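Local coordinates for protein N(G),N(G)-dimethylarginine dimethylaminohydrolase (Pseudomonas aeruginosa, PDB 1H70) that hydrolyses N-omega-methylated arginines, the dimethyl and monomethyl forms that inhibit nitric oxide synthase, to citrulline and dimethylamine or methylamine, at residues D61-E66 with S249-R254; I6-P11 with I50-P55. The protein carries 1 engineered substitution. All coordinates share one frame; numbering follows the deposited sequence.

Contact 1 of 2, residues D61-E66 with S249-R254; sequences DSVFVE and SSMSLR. Engineered in segment 249-254: Ser-250 (natural residue Cys). With CIR (citrulline), chain B.
Glu-66 carries CG anti to its backbone N (chi1 168°) and runs on extended, which takes its carboxylate across to Ser-249 and Arg-254; Phe-64 has CG anti to its carbonyl carbon (chi1 -58°), and its ring atom CD2 comes to 3.4 Å from CB of Ser-250. The two carboxylate oxygens of Glu-66 have different tasks. OE1 lies 2.7 Å from Ser-249 OG and accepts a hydrogen bond from N8 of citrulline at 3.1 Å. OE2 forms a salt bridge of 2.9 Å with Arg-254 NH1, met on its syn side but tilted out of the carboxylate plane, the two planes 80° apart, and a second with Lys-165. Arg-254 NH2 is fixed in turn by Ser-249 O and Ser-252 OG, the latter also hydrogen-bonded to Tyr-39 OH. Backbone supports this: Glu-66 N donates to Ser-250 O over 3.1 Å, from above the carbonyl plane. Ser-250, engineered in place of the Cys inferred to be the nucleophile, donates through OG to citrulline O7 at 2.5 Å, while Asp-61 OD1 accepts from the ligand's amino N at 2.7 Å. With two cations on OE2, the Glu-66 carboxylate is probably stabilised as an anion, its other oxygen turned to the ureido group of the bound product.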
loop_
_atom_site.group_PDB
_atom_site.type_symbol
_atom_site.label_atom_id
_atom_site.label_comp_id
_atom_site.label_asym_id
_atom_site.label_seq_id
_atom_site.Cartn_x
_atom_site.Cartn_y
_atom_site.Cartn_z
ATOM N N ASP A 61 13.392 0.346 5.686
ATOM C CA ASP A 61 11.986 0.165 5.301
ATOM C C ASP A 61 11.749 0.295 3.799
ATOM O O ASP A 61 10.590 0.362 3.362
ATOM C CB ASP A 61 11.131 1.209 6.019
ATOM C CG ASP A 61 10.997 0.956 7.505
ATOM O OD1 ASP A 61 10.357 -0.063 7.855
ATOM O OD2 ASP A 61 11.495 1.753 8.339
ATOM N N SER A 62 12.806 0.282 2.980
ATOM C CA SER A 62 12.662 0.467 1.529
ATOM C C SER A 62 11.913 -0.658 0.771
ATOM O O SER A 62 11.448 -0.485 -0.366
ATOM C CB SER A 62 14.019 0.859 0.885
ATOM O OG SER A 62 14.945 -0.187 1.058
ATOM N N VAL A 63 11.675 -1.782 1.438
ATOM C CA VAL A 63 10.876 -2.869 0.908
ATOM C C VAL A 63 9.441 -2.390 0.741
ATOM O O VAL A 63 8.699 -2.913 -0.091
ATOM C CB VAL A 63 10.896 -4.096 1.868
ATOM C CG1 VAL A 63 10.283 -3.748 3.225
ATOM C CG2 VAL A 63 10.188 -5.305 1.256
ATOM N N PHE A 64 9.037 -1.392 1.531
ATOM C CA PHE A 64 7.691 -0.838 1.442
ATOM C C PHE A 64 7.592 0.239 0.363
ATOM O O PHE A 64 7.364 1.440 0.630
ATOM C CB PHE A 64 7.241 -0.294 2.807
ATOM C CG PHE A 64 7.268 -1.366 3.874
ATOM C CD1 PHE A 64 7.989 -1.183 5.045
ATOM C CD2 PHE A 64 6.591 -2.553 3.671
ATOM C CE1 PHE A 64 8.020 -2.175 6.014
ATOM C CE2 PHE A 64 6.607 -3.565 4.652
ATOM C CZ PHE A 64 7.314 -3.362 5.822
ATOM N N VAL A 65 7.734 -0.212 -0.878
ATOM C CA VAL A 65 7.716 0.666 -2.048
ATOM C C VAL A 65 6.385 1.384 -2.283
ATOM O O VAL A 65 6.341 2.376 -3.039
ATOM C CB VAL A 65 8.120 -0.087 -3.341
ATOM C CG1 VAL A 65 9.560 -0.579 -3.220
ATOM C CG2 VAL A 65 7.134 -1.240 -3.649
ATOM N N GLU A 66 5.315 0.933 -1.630
ATOM C CA GLU A 66 4.051 1.648 -1.752
ATOM C C GLU A 66 4.177 3.111 -1.323
ATOM O O GLU A 66 3.556 3.947 -1.933
ATOM C CB GLU A 66 2.975 0.977 -0.885
ATOM C CG GLU A 66 1.700 1.791 -0.715
ATOM C CD GLU A 66 0.484 0.925 -0.467
ATOM O OE1 GLU A 66 0.239 0.571 0.707
ATOM O OE2 GLU A 66 -0.232 0.605 -1.424
ATOM N N SER A 249 -0.217 -4.608 0.870
ATOM C CA SER A 249 -0.371 -3.429 0.006
ATOM C C SER A 249 0.941 -2.659 0.007
ATOM O O SER A 249 1.372 -2.102 -0.982
ATOM C CB SER A 249 -1.500 -2.487 0.464
ATOM O OG SER A 249 -1.043 -1.671 1.524
ATOM N N SER A 250 1.595 -2.677 1.151
ATOM C CA SER A 250 2.840 -1.947 1.403
ATOM C C SER A 250 4.007 -2.327 0.530
ATOM O O SER A 250 4.884 -1.493 0.272
ATOM C CB SER A 250 3.273 -2.261 2.845
ATOM O OG SER A 250 2.109 -2.327 3.667
ATOM N N MET A 251 4.050 -3.592 0.146
ATOM C CA MET A 251 5.182 -4.170 -0.542
ATOM C C MET A 251 5.200 -4.074 -2.060
ATOM O O MET A 251 6.113 -4.630 -2.705
ATOM C CB MET A 251 5.361 -5.604 -0.023
ATOM C CG MET A 251 5.904 -5.526 1.417
ATOM S SD MET A 251 6.432 -7.136 2.063
ATOM C CE MET A 251 4.808 -7.911 2.052
ATOM N N SER A 252 4.218 -3.388 -2.654
ATOM C CA SER A 252 4.292 -3.236 -4.105
ATOM C C SER A 252 3.591 -1.993 -4.585
ATOM O O SER A 252 2.865 -1.350 -3.826
ATOM C CB SER A 252 3.746 -4.445 -4.876
ATOM O OG SER A 252 2.427 -4.864 -4.516
ATOM N N LEU A 253 3.899 -1.656 -5.838
ATOM C CA LEU A 253 3.232 -0.606 -6.612
ATOM C C LEU A 253 2.519 -1.418 -7.708
ATOM O O LEU A 253 3.122 -2.304 -8.297
ATOM C CB LEU A 253 4.246 0.322 -7.271
ATOM C CG LEU A 253 4.791 1.627 -6.691
ATOM C CD1 LEU A 253 4.204 2.135 -5.435
ATOM C CD2 LEU A 253 6.298 1.802 -6.779
ATOM N N ARG A 254 1.239 -1.159 -7.944
ATOM C CA ARG A 254 0.394 -1.902 -8.857
ATOM C C ARG A 254 -0.257 -0.944 -9.864
ATOM O O ARG A 254 -0.931 -0.019 -9.448
ATOM C CB ARG A 254 -0.699 -2.590 -8.031
ATOM C CG ARG A 254 -0.136 -3.550 -7.000
ATOM C CD ARG A 254 -1.132 -4.008 -5.912
ATOM N NE ARG A 254 -1.424 -2.896 -4.985
ATOM C CZ ARG A 254 -0.692 -2.536 -3.932
ATOM N NH1 ARG A 254 -1.155 -1.523 -3.177
ATOM N NH2 ARG A 254 0.456 -3.143 -3.606
HETATM C C CIR B . 7.177 2.526 8.436
HETATM O O CIR B . 7.181 3.482 7.602
HETATM O OXT CIR B . 6.985 2.771 9.697
HETATM C CA CIR B . 7.323 1.106 7.957
HETATM N N CIR B . 7.961 0.288 9.005
HETATM C C3 CIR B . 5.933 0.534 7.583
HETATM C C4 CIR B . 5.397 1.257 6.334
HETATM C C5 CIR B . 4.019 0.717 5.995
HETATM N N6 CIR B . 3.500 1.334 4.765
HETATM C C7 CIR B . 2.403 0.953 4.131
HETATM O O7 CIR B . 1.693 0.011 4.516
HETATM N N8 CIR B . 2.057 1.612 3.008
HETATM O O HOH W 1 1.016 0.697 -3.730
#

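Contact 2 of 2, residues I6-P11 with I50-P55; sequences IIARTP and ITLLPP
Parallel beta pairing joins strand 5-9 to strand 49-53, the two strands of a beta-alpha-beta unit whose connecting helix is 29-43; strand 49-53 is one of the two outer strands of a three-stranded sheet within the chain. The short strand axes approach to 4.5 Å. Ile-6 O receives Thr-51 N, Thr-51 O receives Ala-8 N, and Ala-8 O receives Leu-53 N in a nearly straight bond of 2.8 Å. Leu-53 O then takes Thr-10 N at 3.0 Å, carrying the pairing one residue past the strand.

Side chains divide between two faces. Ile-6, Ala-8, Ile-50 and Leu-52 share the face on which helix 29-43 packs, and CD1 of Leu-52 stands 4.2 Å from Ala-8 CB. Ile-7, Arg-9, Thr-51 and Leu-53 line the other, toward helix 89-100, where Ile-7 CG2 meets Leu-53 CD1 at 3.9 Å. Arg-9 has CG anti to its backbone N (chi1 -177°), the chain bends at chi3, and the guanidinium lies over Leu-53, whose CB lies 3.6 Å above the guanidinium plane, toward its rim. NH1 donates to Pro-54 O at 2.8 Å, in the plane of both groups, and NH2 makes a weak bond to Ile-92 O. Beyond the strands, Thr-10 CB lies 3.7 Å from CD of Pro-55, the two side chains pointing the same way.

Pro-54 and Pro-55 lack backbone N-H groups, and the regular exchange of backbone bonds ends here; the Arg-9 guanidinium instead supplies a donor to Pro-54 O, tying the buried cation to a main-chain carbonyl just past the strand end.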
loop_
_atom_site.group_PDB
_atom_site.type_symbol
_atom_site.label_atom_id
_atom_site.label_comp_id
_atom_site.label_asym_id
_atom_site.label_seq_id
_atom_site.Cartn_x
_atom_site.Cartn_y
_atom_site.Cartn_z
ATOM N N ILE A 6 3.696 -4.610 -11.673
ATOM C CA ILE A 6 3.968 -4.513 -10.268
ATOM C C ILE A 6 5.440 -4.129 -10.106
ATOM O O ILE A 6 6.273 -4.587 -10.890
ATOM C CB ILE A 6 3.647 -5.901 -9.632
ATOM C CG1 ILE A 6 2.174 -5.818 -9.172
ATOM C CG2 ILE A 6 4.621 -6.291 -8.553
ATOM C CD1 ILE A 6 1.346 -6.979 -9.452
ATOM N N ILE A 7 5.735 -3.263 -9.128
ATOM C CA ILE A 7 7.119 -2.946 -8.751
ATOM C C ILE A 7 7.260 -3.378 -7.286
ATOM O O ILE A 7 6.352 -3.151 -6.468
ATOM C CB ILE A 7 7.465 -1.451 -8.867
ATOM C CG1 ILE A 7 7.342 -0.985 -10.317
ATOM C CG2 ILE A 7 8.855 -1.165 -8.312
ATOM C CD1 ILE A 7 7.229 0.520 -10.453
ATOM N N ALA A 8 8.397 -3.969 -6.936
ATOM C CA ALA A 8 8.664 -4.410 -5.553
ATOM C C ALA A 8 10.154 -4.243 -5.298
ATOM O O ALA A 8 10.920 -3.997 -6.254
ATOM C CB ALA A 8 8.283 -5.879 -5.355
ATOM N N ARG A 9 10.594 -4.399 -4.056
ATOM C CA ARG A 9 12.044 -4.280 -3.788
ATOM C C ARG A 9 12.440 -5.286 -2.727
ATOM O O ARG A 9 11.802 -5.376 -1.689
ATOM C CB ARG A 9 12.382 -2.879 -3.327
ATOM C CG ARG A 9 13.912 -2.616 -3.095
ATOM C CD ARG A 9 14.200 -1.305 -2.392
ATOM N NE ARG A 9 13.930 -0.129 -3.210
ATOM C CZ ARG A 9 14.685 0.302 -4.209
ATOM N NH1 ARG A 9 15.797 -0.347 -4.555
ATOM N NH2 ARG A 9 14.322 1.406 -4.871
ATOM N N THR A 10 13.499 -6.032 -2.982
ATOM C CA THR A 10 14.013 -7.012 -2.036
ATOM C C THR A 10 14.285 -6.354 -0.706
ATOM O O THR A 10 14.826 -5.272 -0.684
ATOM C CB THR A 10 15.342 -7.546 -2.632
ATOM O OG1 THR A 10 15.053 -8.072 -3.940
ATOM C CG2 THR A 10 15.933 -8.698 -1.798
ATOM N N PRO A 11 13.947 -7.004 0.412
ATOM C CA PRO A 11 14.218 -6.423 1.737
ATOM C C PRO A 11 15.724 -6.398 2.038
ATOM O O PRO A 11 16.465 -7.277 1.562
ATOM C CB PRO A 11 13.458 -7.364 2.685
ATOM C CG PRO A 11 13.426 -8.660 1.965
ATOM C CD PRO A 11 13.291 -8.326 0.486
ATOM N N ILE A 50 6.632 -8.196 -13.402
ATOM C CA ILE A 50 7.114 -7.756 -12.121
ATOM C C ILE A 50 8.471 -7.109 -12.291
ATOM O O ILE A 50 9.293 -7.671 -13.003
ATOM C CB ILE A 50 7.258 -9.007 -11.206
ATOM C CG1 ILE A 50 5.876 -9.608 -10.925
ATOM C CG2 ILE A 50 8.048 -8.702 -9.938
ATOM C CD1 ILE A 50 5.865 -11.103 -10.614
ATOM N N THR A 51 8.663 -5.931 -11.696
ATOM C CA THR A 51 9.967 -5.282 -11.688
ATOM C C THR A 51 10.440 -5.367 -10.251
ATOM O O THR A 51 9.846 -4.745 -9.387
ATOM C CB THR A 51 9.853 -3.822 -12.152
ATOM O OG1 THR A 51 9.408 -3.834 -13.511
ATOM C CG2 THR A 51 11.227 -3.128 -12.096
ATOM N N LEU A 52 11.496 -6.128 -9.997
ATOM C CA LEU A 52 11.983 -6.367 -8.664
ATOM C C LEU A 52 13.304 -5.663 -8.464
ATOM O O LEU A 52 14.289 -6.041 -9.069
ATOM C CB LEU A 52 12.115 -7.886 -8.474
ATOM C CG LEU A 52 12.679 -8.447 -7.169
ATOM C CD1 LEU A 52 11.948 -7.882 -5.942
ATOM C CD2 LEU A 52 12.595 -9.987 -7.197
ATOM N N LEU A 53 13.287 -4.624 -7.631
ATOM C CA LEU A 53 14.507 -3.814 -7.406
ATOM C C LEU A 53 15.374 -4.396 -6.320
ATOM O O LEU A 53 14.883 -5.112 -5.465
ATOM C CB LEU A 53 14.095 -2.372 -7.071
ATOM C CG LEU A 53 13.099 -1.827 -8.132
ATOM C CD1 LEU A 53 12.595 -0.469 -7.690
ATOM C CD2 LEU A 53 13.834 -1.706 -9.477
ATOM N N PRO A 54 16.673 -4.077 -6.363
ATOM C CA PRO A 54 17.644 -4.597 -5.380
ATOM C C PRO A 54 17.504 -3.930 -4.007
ATOM O O PRO A 54 17.001 -2.806 -3.841
ATOM C CB PRO A 54 19.006 -4.258 -6.010
ATOM C CG PRO A 54 18.709 -3.046 -6.889
ATOM C CD PRO A 54 17.293 -3.237 -7.400
ATOM N N PRO A 55 17.995 -4.619 -2.987
ATOM C CA PRO A 55 17.921 -4.079 -1.628
ATOM C C PRO A 55 18.801 -2.848 -1.465
ATOM O O PRO A 55 19.796 -2.679 -2.187
ATOM C CB PRO A 55 18.432 -5.231 -0.757
ATOM C CG PRO A 55 19.230 -6.105 -1.671
ATOM C CD PRO A 55 18.653 -5.946 -3.057
HETATM O O HOH W 2 6.778 -4.481 -13.811
#

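Overall arrangement
Contacts 1 and 2 have centres 9 Å apart and meet through strand 5-9, which runs between strand 49-53 on one flank and strand 253-254, antiparallel, on the other. Leu-253 O and Ile-7 N, 2.9 Å apart, form a probable hydrogen bond between them. Packing adds to the join: Val-65 CG2 lies 3.5 Å from Ile-7 O, and Val-63 CG2 lies 3.4 Å from Arg-9 O. Contact 1 bears directly on citrulline, whereas the side chain of Pro-11 in contact 2 is about 11 Å from the ligand. The sheet of contact 2 thus continues into the C-terminal strand that follows Ser-250, placing the pocket wall against the beta-alpha-beta unit.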